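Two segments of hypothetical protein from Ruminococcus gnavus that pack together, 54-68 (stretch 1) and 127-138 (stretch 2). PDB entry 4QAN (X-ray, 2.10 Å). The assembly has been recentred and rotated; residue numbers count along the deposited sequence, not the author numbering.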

ATOM      1  N   GLU A  54      11.664  -4.884   1.041  1.00 41.17           N
ATOM      2  CA  GLU A  54      12.219  -5.847   1.981  1.00 45.40           C
ATOM      3  C   GLU A  54      11.113  -6.324   2.926  1.00 41.11           C
ATOM      4  O   GLU A  54      10.903  -7.521   3.074  1.00 40.14           O
ATOM      5  CB  GLU A  54      13.411  -5.259   2.751  1.00 46.18           C
ATOM      6  CG  GLU A  54      14.546  -4.724   1.878  1.00 47.94           C
ATOM      7  CD  GLU A  54      14.365  -3.269   1.454  1.00 46.70           C
ATOM      8  OE1 GLU A  54      13.235  -2.739   1.565  1.00 39.41           O
ATOM      9  OE2 GLU A  54      15.369  -2.653   1.020  1.00 46.29           O
ATOM     10  N   THR A  55      10.380  -5.395   3.526  1.00 43.68           N
ATOM     11  CA  THR A  55       9.237  -5.758   4.367  1.00 45.15           C
ATOM     12  C   THR A  55       8.208  -6.543   3.554  1.00 43.38           C
ATOM     13  O   THR A  55       7.741  -7.596   3.984  1.00 43.43           O
ATOM     14  CB  THR A  55       8.573  -4.520   4.991  1.00 51.42           C
ATOM     15  OG1 THR A  55       9.527  -3.814   5.795  1.00 62.08           O
ATOM     16  CG2 THR A  55       7.372  -4.903   5.852  1.00 52.89           C
ATOM     17  N   ALA A  56       7.861  -6.043   2.372  1.00 41.97           N
ATOM     18  CA  ALA A  56       6.823  -6.691   1.558  1.00 39.94           C
ATOM     19  C   ALA A  56       7.146  -8.169   1.240  1.00 39.48           C
ATOM     20  O   ALA A  56       6.265  -9.017   1.279  1.00 37.54           O
ATOM     21  CB  ALA A  56       6.584  -5.910   0.273  1.00 39.97           C
ATOM     22  N   LEU A  57       8.407  -8.471   0.959  1.00 36.73           N
ATOM     23  CA  LEU A  57       8.825  -9.842   0.641  1.00 40.01           C
ATOM     24  C   LEU A  57       9.135 -10.741   1.859  1.00 41.09           C
ATOM     25  O   LEU A  57       9.107 -11.967   1.728  1.00 38.09           O
ATOM     26  CB  LEU A  57      10.035  -9.811  -0.291  1.00 43.12           C
ATOM     27  CG  LEU A  57       9.782  -9.138  -1.649  1.00 46.39           C
ATOM     28  CD1 LEU A  57      11.103  -8.815  -2.345  1.00 47.60           C
ATOM     29  CD2 LEU A  57       8.899 -10.009  -2.525  1.00 47.25           C
ATOM     30  N   GLN A  58       9.373 -10.142   3.032  1.00 42.27           N
ATOM     31  CA  GLN A  58       9.887 -10.868   4.208  1.00 47.01           C
ATOM     32  C   GLN A  58       8.954 -10.937   5.424  1.00 44.10           C
ATOM     33  O   GLN A  58       9.080 -11.849   6.245  1.00 43.75           O
ATOM     34  CB  GLN A  58      11.205 -10.237   4.672  1.00 53.51           C
ATOM     35  CG  GLN A  58      12.275 -10.142   3.602  1.00 57.22           C
ATOM     36  CD  GLN A  58      12.791 -11.498   3.216  1.00 65.63           C
ATOM     37  OE1 GLN A  58      13.510 -12.136   3.987  1.00 80.72           O
ATOM     38  NE2 GLN A  58      12.424 -11.961   2.024  1.00 68.26           N
ATOM     39  N   ILE A  59       8.040  -9.978   5.554  1.00 42.98           N
ATOM     40  CA  ILE A  59       7.224  -9.882   6.759  1.00 43.67           C
ATOM     41  C   ILE A  59       6.567 -11.212   7.163  1.00 43.34           C
ATOM     42  O   ILE A  59       6.041 -11.930   6.322  1.00 45.14           O
ATOM     43  CB  ILE A  59       6.157  -8.765   6.656  1.00 42.95           C
ATOM     44  CG1 ILE A  59       5.544  -8.502   8.034  1.00 42.30           C
ATOM     45  CG2 ILE A  59       5.073  -9.125   5.646  1.00 44.32           C
ATOM     46  CD1 ILE A  59       4.937  -7.131   8.181  1.00 43.24           C
ATOM     47  N   ASN A  60       6.606 -11.512   8.461  1.00 46.92           N
ATOM     48  CA  ASN A  60       6.021 -12.724   9.028  1.00 46.14           C
ATOM     49  C   ASN A  60       4.567 -12.476   9.391  1.00 47.35           C
ATOM     50  O   ASN A  60       4.271 -11.784  10.372  1.00 49.22           O
ATOM     51  CB  ASN A  60       6.807 -13.149  10.270  1.00 49.80           C
ATOM     52  CG  ASN A  60       6.355 -14.491  10.842  1.00 51.65           C
ATOM     53  OD1 ASN A  60       5.175 -14.859  10.803  1.00 47.78           O
ATOM     54  ND2 ASN A  60       7.304 -15.214  11.418  1.00 57.78           N
ATOM     55  N   PHE A  61       3.676 -13.056   8.594  1.00 43.98           N
ATOM     56  CA  PHE A  61       2.238 -12.883   8.736  1.00 43.82           C
ATOM     57  C   PHE A  61       1.770 -13.216  10.146  1.00 45.30           C
ATOM     58  O   PHE A  61       1.159 -12.380  10.813  1.00 43.14           O
ATOM     59  CB  PHE A  61       1.521 -13.772   7.710  1.00 43.59           C
ATOM     60  CG  PHE A  61       0.032 -13.664   7.740  1.00 44.29           C
ATOM     61  CD1 PHE A  61      -0.718 -14.429   8.628  1.00 47.15           C
ATOM     62  CD2 PHE A  61      -0.629 -12.827   6.870  1.00 46.75           C
ATOM     63  CE1 PHE A  61      -2.098 -14.341   8.661  1.00 44.11           C
ATOM     64  CE2 PHE A  61      -2.018 -12.732   6.894  1.00 49.80           C
ATOM     65  CZ  PHE A  61      -2.751 -13.489   7.793  1.00 49.38           C
ATOM     66  N   VAL A  62       2.071 -14.436  10.592  1.00 48.62           N
ATOM     67  CA  VAL A  62       1.617 -14.932  11.895  1.00 48.47           C
ATOM     68  C   VAL A  62       2.091 -14.043  13.033  1.00 48.37           C
ATOM     69  O   VAL A  62       1.286 -13.586  13.850  1.00 46.82           O
ATOM     70  CB  VAL A  62       2.078 -16.390  12.150  1.00 50.70           C
ATOM     71  CG1 VAL A  62       1.945 -16.761  13.621  1.00 53.44           C
ATOM     72  CG2 VAL A  62       1.271 -17.360  11.303  1.00 51.17           C
ATOM     73  N   LYS A  63       3.395 -13.797  13.091  1.00 49.69           N
ATOM     74  CA  LYS A  63       3.961 -13.002  14.185  1.00 52.02           C
ATOM     75  C   LYS A  63       3.422 -11.575  14.206  1.00 48.15           C
ATOM     76  O   LYS A  63       3.067 -11.054  15.258  1.00 47.26           O
ATOM     77  CB  LYS A  63       5.493 -12.983  14.110  1.00 57.14           C
ATOM     78  CG  LYS A  63       6.147 -14.343  14.313  1.00 62.01           C
ATOM     79  CD  LYS A  63       5.991 -14.860  15.737  1.00 67.46           C
ATOM     80  CE  LYS A  63       6.035 -16.385  15.790  1.00 74.34           C
ATOM     81  NZ  LYS A  63       5.406 -16.933  17.025  1.00 76.94           N
ATOM     82  N   THR A  64       3.357 -10.953  13.036  1.00 46.49           N
ATOM     83  CA  THR A  64       2.850  -9.597  12.913  1.00 43.15           C
ATOM     84  C   THR A  64       1.396  -9.516  13.377  1.00 43.50           C
ATOM     85  O   THR A  64       1.010  -8.569  14.067  1.00 46.21           O
ATOM     86  CB  THR A  64       2.996  -9.082  11.471  1.00 41.04           C
ATOM     87  OG1 THR A  64       4.382  -9.059  11.113  1.00 42.49           O
ATOM     88  CG2 THR A  64       2.446  -7.701  11.333  1.00 41.12           C
ATOM     89  N   ALA A  65       0.600 -10.521  13.040  1.00 43.50           N
ATOM     90  CA  ALA A  65      -0.804 -10.535  13.457  1.00 45.31           C
ATOM     91  C   ALA A  65      -0.938 -10.646  14.982  1.00 50.40           C
ATOM     92  O   ALA A  65      -1.829 -10.044  15.584  1.00 50.97           O
ATOM     93  CB  ALA A  65      -1.552 -11.669  12.773  1.00 44.23           C
ATOM     94  N   GLU A  66      -0.051 -11.418  15.597  1.00 50.46           N
ATOM     95  CA  GLU A  66      -0.038 -11.557  17.050  1.00 57.97           C
ATOM     96  C   GLU A  66       0.308 -10.225  17.747  1.00 59.50           C
ATOM     97  O   GLU A  66      -0.263  -9.893  18.780  1.00 60.76           O
ATOM     98  CB  GLU A  66       0.903 -12.695  17.462  1.00 59.27           C
ATOM     99  CG  GLU A  66       0.365 -14.062  17.036  1.00 60.51           C
ATOM    100  CD  GLU A  66       1.299 -15.226  17.335  1.00 63.46           C
ATOM    101  OE1 GLU A  66       2.532 -15.040  17.310  1.00 70.17           O
ATOM    102  OE2 GLU A  66       0.790 -16.339  17.584  1.00 60.99           O
ATOM    103  N   GLU A  67       1.213  -9.459  17.154  1.00 59.88           N
ATOM    104  CA  GLU A  67       1.550  -8.125  17.638  1.00 61.84           C
ATOM    105  C   GLU A  67       0.426  -7.075  17.447  1.00 61.19           C
ATOM    106  O   GLU A  67       0.359  -6.101  18.205  1.00 64.44           O
ATOM    107  CB  GLU A  67       2.849  -7.664  16.956  1.00 65.21           C
ATOM    108  CG  GLU A  67       3.210  -6.188  17.107  1.00 72.27           C
ATOM    109  CD  GLU A  67       3.575  -5.772  18.530  1.00 77.14           C
ATOM    110  OE1 GLU A  67       3.754  -6.655  19.406  1.00 73.57           O
ATOM    111  OE2 GLU A  67       3.711  -4.543  18.758  1.00 71.25           O
ATOM    112  N   LEU A  68      -0.452  -7.262  16.460  1.00 55.36           N
ATOM    113  CA  LEU A  68      -1.501  -6.276  16.165  1.00 52.74           C
ATOM    114  C   LEU A  68      -2.910  -6.876  16.167  1.00 52.86           C
ATOM    115  O   LEU A  68      -3.626  -6.798  15.166  1.00 49.48           O
ATOM    116  CB  LEU A  68      -1.229  -5.629  14.805  1.00 55.19           C
ATOM    117  CG  LEU A  68       0.198  -5.153  14.533  1.00 60.32           C
ATOM    118  CD1 LEU A  68       0.359  -4.778  13.069  1.00 63.51           C
ATOM    119  CD2 LEU A  68       0.558  -3.981  15.428  1.00 64.76           C
TER
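Stretch 2 127-138: EREEQLAECLAA

The end of a helix leaves carbonyl groups without partners in the helix itself, and a neighbouring segment that offers a free backbone NH can satisfy one of them. The contact between residues 54-68 and 127-138 of this protein is a compact example. Stretch 1 continues a helix begun earlier to Gln-58, breaks at Ile-59 and Asn-60, and forms a second helix from Phe-61 to Glu-67. Stretch 2 likewise continues an earlier helix, as far as Cys-135, and Ala-137, with positive phi, has left the helical path. Its helix runs against the second helix of stretch 1 at 131° between N-to-C directions, obliquely antiparallel, with the axes 8.7 Å apart at closest approach. Later residues of stretch 1 therefore meet earlier residues of stretch 2.

The first helix touches stretch 2 near its end. Thr-55 reaches it lightly, CG2 lying 4.4 Å from Leu-136 CD2. One turn on, the carbonyl O of Gln-58 sits 3.1 Å from CB of Ala-137, whose small side chain points toward stretch 1. At Ile-59 the two backbones come close: its CA is 4.4 Å from Leu-136 CA. Its side chain adds an apolar contact, CD1 to Leu-136 CD2 at 4.2 Å.

The break supplies the central bond. Asn-60 precedes the second helix, and its NH, which has no partner in its own stretch, points across: Asn-60 N donates to Cys-135 O at 2.7 Å and 155°. The same residue caps its own helix, OD1 accepting from Lys-63 N at 3.1 Å, while its NH serves the other helix's end. Its carbonyl O also accepts from Thr-64 OG1 at 2.8 Å.

Along the second helix, successive turns face stretch 2. Lys-63 points toward it and passes the acidic end of Glu-134, CE lying 3.4 Å from OE2; NZ, at 4.0 Å from that OE2, is near an opposite charge but beyond a salt bridge. Thr-64 packs beside the helix end, its CA 4.7 Å from Cys-135 CA and its OG1 3.7 Å from Cys-135 CB. The cysteine is the most extensively covered residue of the contact, and its SG also lies 3.8 Å from Glu-67 CB.

Glu-67 closes the contact with a salt bridge. Its OE2 lies at the edge of the Arg-128 guanidinium, near its plane, accepting from NH2 at 2.8 Å and weakly from NH1 at 2.9 Å. Arg-128 NH1 also donates to Gln-131 OE1 at 3.0 Å, within its own helix.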

ATOM      1  N   GLU A 127      14.067  -7.014  24.436  1.00 90.26           N
ATOM      2  CA  GLU A 127      12.825  -7.793  24.367  1.00 89.62           C
ATOM      3  C   GLU A 127      11.921  -7.261  23.263  1.00 85.98           C
ATOM      4  O   GLU A 127      11.382  -8.026  22.458  1.00 82.48           O
ATOM      5  CB  GLU A 127      12.082  -7.742  25.707  1.00 90.70           C
ATOM      6  N   ARG A 128      11.763  -5.942  23.234  1.00 81.45           N
ATOM      7  CA  ARG A 128      10.943  -5.291  22.227  1.00 76.69           C
ATOM      8  C   ARG A 128      11.533  -5.495  20.827  1.00 73.00           C
ATOM      9  O   ARG A 128      10.800  -5.784  19.891  1.00 69.70           O
ATOM     10  CB  ARG A 128      10.784  -3.798  22.553  1.00 75.47           C
ATOM     11  CG  ARG A 128       9.814  -3.032  21.662  1.00 75.15           C
ATOM     12  CD  ARG A 128       8.489  -3.754  21.470  1.00 75.94           C
ATOM     13  NE  ARG A 128       7.525  -2.963  20.703  1.00 73.92           N
ATOM     14  CZ  ARG A 128       6.566  -3.475  19.926  1.00 75.31           C
ATOM     15  NH1 ARG A 128       6.430  -4.793  19.788  1.00 76.13           N
ATOM     16  NH2 ARG A 128       5.737  -2.664  19.268  1.00 72.31           N
ATOM     17  N   GLU A 129      12.855  -5.390  20.697  1.00 72.71           N
ATOM     18  CA  GLU A 129      13.507  -5.481  19.388  1.00 70.92           C
ATOM     19  C   GLU A 129      13.425  -6.885  18.779  1.00 70.80           C
ATOM     20  O   GLU A 129      12.815  -7.055  17.723  1.00 70.71           O
ATOM     21  CB  GLU A 129      14.955  -4.966  19.453  1.00 75.10           C
ATOM     22  CG  GLU A 129      15.031  -3.442  19.569  1.00 75.28           C
ATOM     23  CD  GLU A 129      16.441  -2.889  19.734  1.00 76.84           C
ATOM     24  OE1 GLU A 129      17.422  -3.672  19.719  1.00 78.53           O
ATOM     25  OE2 GLU A 129      16.559  -1.649  19.878  1.00 71.88           O
ATOM     26  N   GLU A 130      13.996  -7.889  19.445  1.00 72.73           N
ATOM     27  CA  GLU A 130      13.954  -9.282  18.950  1.00 72.49           C
ATOM     28  C   GLU A 130      12.554  -9.656  18.451  1.00 70.45           C
ATOM     29  O   GLU A 130      12.398 -10.323  17.424  1.00 68.51           O
ATOM     30  CB  GLU A 130      14.390 -10.259  20.053  1.00 74.59           C
ATOM     31  N   GLN A 131      11.551  -9.194  19.195  1.00 69.53           N
ATOM     32  CA  GLN A 131      10.140  -9.416  18.905  1.00 71.43           C
ATOM     33  C   GLN A 131       9.713  -8.798  17.566  1.00 67.28           C
ATOM     34  O   GLN A 131       9.097  -9.464  16.735  1.00 66.74           O
ATOM     35  CB  GLN A 131       9.333  -8.815  20.054  1.00 75.51           C
ATOM     36  CG  GLN A 131       7.838  -9.033  20.016  1.00 82.67           C
ATOM     37  CD  GLN A 131       7.170  -8.415  21.229  1.00 92.62           C
ATOM     38  OE1 GLN A 131       7.150  -7.190  21.385  1.00 94.35           O
ATOM     39  NE2 GLN A 131       6.631  -9.257  22.107  1.00 94.24           N
ATOM     40  N   LEU A 132      10.039  -7.523  17.371  1.00 61.17           N
ATOM     41  CA  LEU A 132       9.778  -6.837  16.113  1.00 57.45           C
ATOM     42  C   LEU A 132      10.583  -7.444  14.968  1.00 58.53           C
ATOM     43  O   LEU A 132      10.077  -7.565  13.857  1.00 54.79           O
ATOM     44  CB  LEU A 132      10.127  -5.364  16.232  1.00 56.04           C
ATOM     45  CG  LEU A 132       9.276  -4.560  17.202  1.00 57.47           C
ATOM     46  CD1 LEU A 132       9.993  -3.287  17.614  1.00 57.65           C
ATOM     47  CD2 LEU A 132       7.933  -4.235  16.577  1.00 57.56           C
ATOM     48  N   ALA A 133      11.838  -7.813  15.233  1.00 62.54           N
ATOM     49  CA  ALA A 133      12.680  -8.450  14.212  1.00 60.80           C
ATOM     50  C   ALA A 133      12.095  -9.778  13.758  1.00 60.05           C
ATOM     51  O   ALA A 133      12.253 -10.173  12.612  1.00 61.28           O
ATOM     52  CB  ALA A 133      14.090  -8.649  14.730  1.00 61.23           C
ATOM     53  N   GLU A 134      11.410 -10.454  14.669  1.00 61.60           N
ATOM     54  CA  GLU A 134      10.730 -11.705  14.364  1.00 62.55           C
ATOM     55  C   GLU A 134       9.467 -11.451  13.525  1.00 56.96           C
ATOM     56  O   GLU A 134       9.197 -12.181  12.575  1.00 56.10           O
ATOM     57  CB  GLU A 134      10.388 -12.423  15.672  1.00 66.51           C
ATOM     58  CG  GLU A 134      10.219 -13.922  15.551  1.00 73.90           C
ATOM     59  CD  GLU A 134       9.758 -14.556  16.853  1.00 84.90           C
ATOM     60  OE1 GLU A 134       9.945 -13.940  17.928  1.00 83.11           O
ATOM     61  OE2 GLU A 134       9.202 -15.674  16.801  1.00 91.38           O
ATOM     62  N   CYS A 135       8.702 -10.418  13.886  1.00 55.34           N
ATOM     63  CA  CYS A 135       7.585  -9.932  13.062  1.00 55.45           C
ATOM     64  C   CYS A 135       8.018  -9.653  11.613  1.00 50.72           C
ATOM     65  O   CYS A 135       7.349 -10.038  10.652  1.00 44.14           O
ATOM     66  CB  CYS A 135       6.993  -8.634  13.649  1.00 57.27           C
ATOM     67  SG  CYS A 135       5.971  -8.803  15.136  1.00 66.13           S
ATOM     68  N   LEU A 136       9.150  -8.975  11.472  1.00 49.83           N
ATOM     69  CA  LEU A 136       9.614  -8.523  10.172  1.00 46.16           C
ATOM     70  C   LEU A 136      10.475  -9.555   9.446  1.00 46.76           C
ATOM     71  O   LEU A 136      10.845  -9.342   8.285  1.00 44.77           O
ATOM     72  CB  LEU A 136      10.381  -7.214  10.342  1.00 46.86           C
ATOM     73  CG  LEU A 136       9.586  -6.040  10.932  1.00 46.03           C
ATOM     74  CD1 LEU A 136      10.497  -4.852  11.190  1.00 46.59           C
ATOM     75  CD2 LEU A 136       8.464  -5.627  10.008  1.00 45.10           C
ATOM     76  N   ALA A 137      10.764 -10.675  10.117  1.00 48.02           N
ATOM     77  CA  ALA A 137      11.741 -11.667   9.645  1.00 49.42           C
ATOM     78  C   ALA A 137      13.076 -10.991   9.301  1.00 52.01           C
ATOM     79  O   ALA A 137      13.704 -11.285   8.279  1.00 50.88           O
ATOM     80  CB  ALA A 137      11.201 -12.441   8.456  1.00 46.24           C
ATOM     81  N   ALA A 138      13.497 -10.086  10.180  1.00 54.75           N
ATOM     82  CA  ALA A 138      14.651  -9.231   9.935  1.00 57.17           C
ATOM     83  C   ALA A 138      15.880  -9.743  10.664  1.00 61.05           C
ATOM     84  O   ALA A 138      15.776 -10.407  11.692  1.00 63.86           O
ATOM     85  CB  ALA A 138      14.341  -7.815  10.380  1.00 55.38           C
TER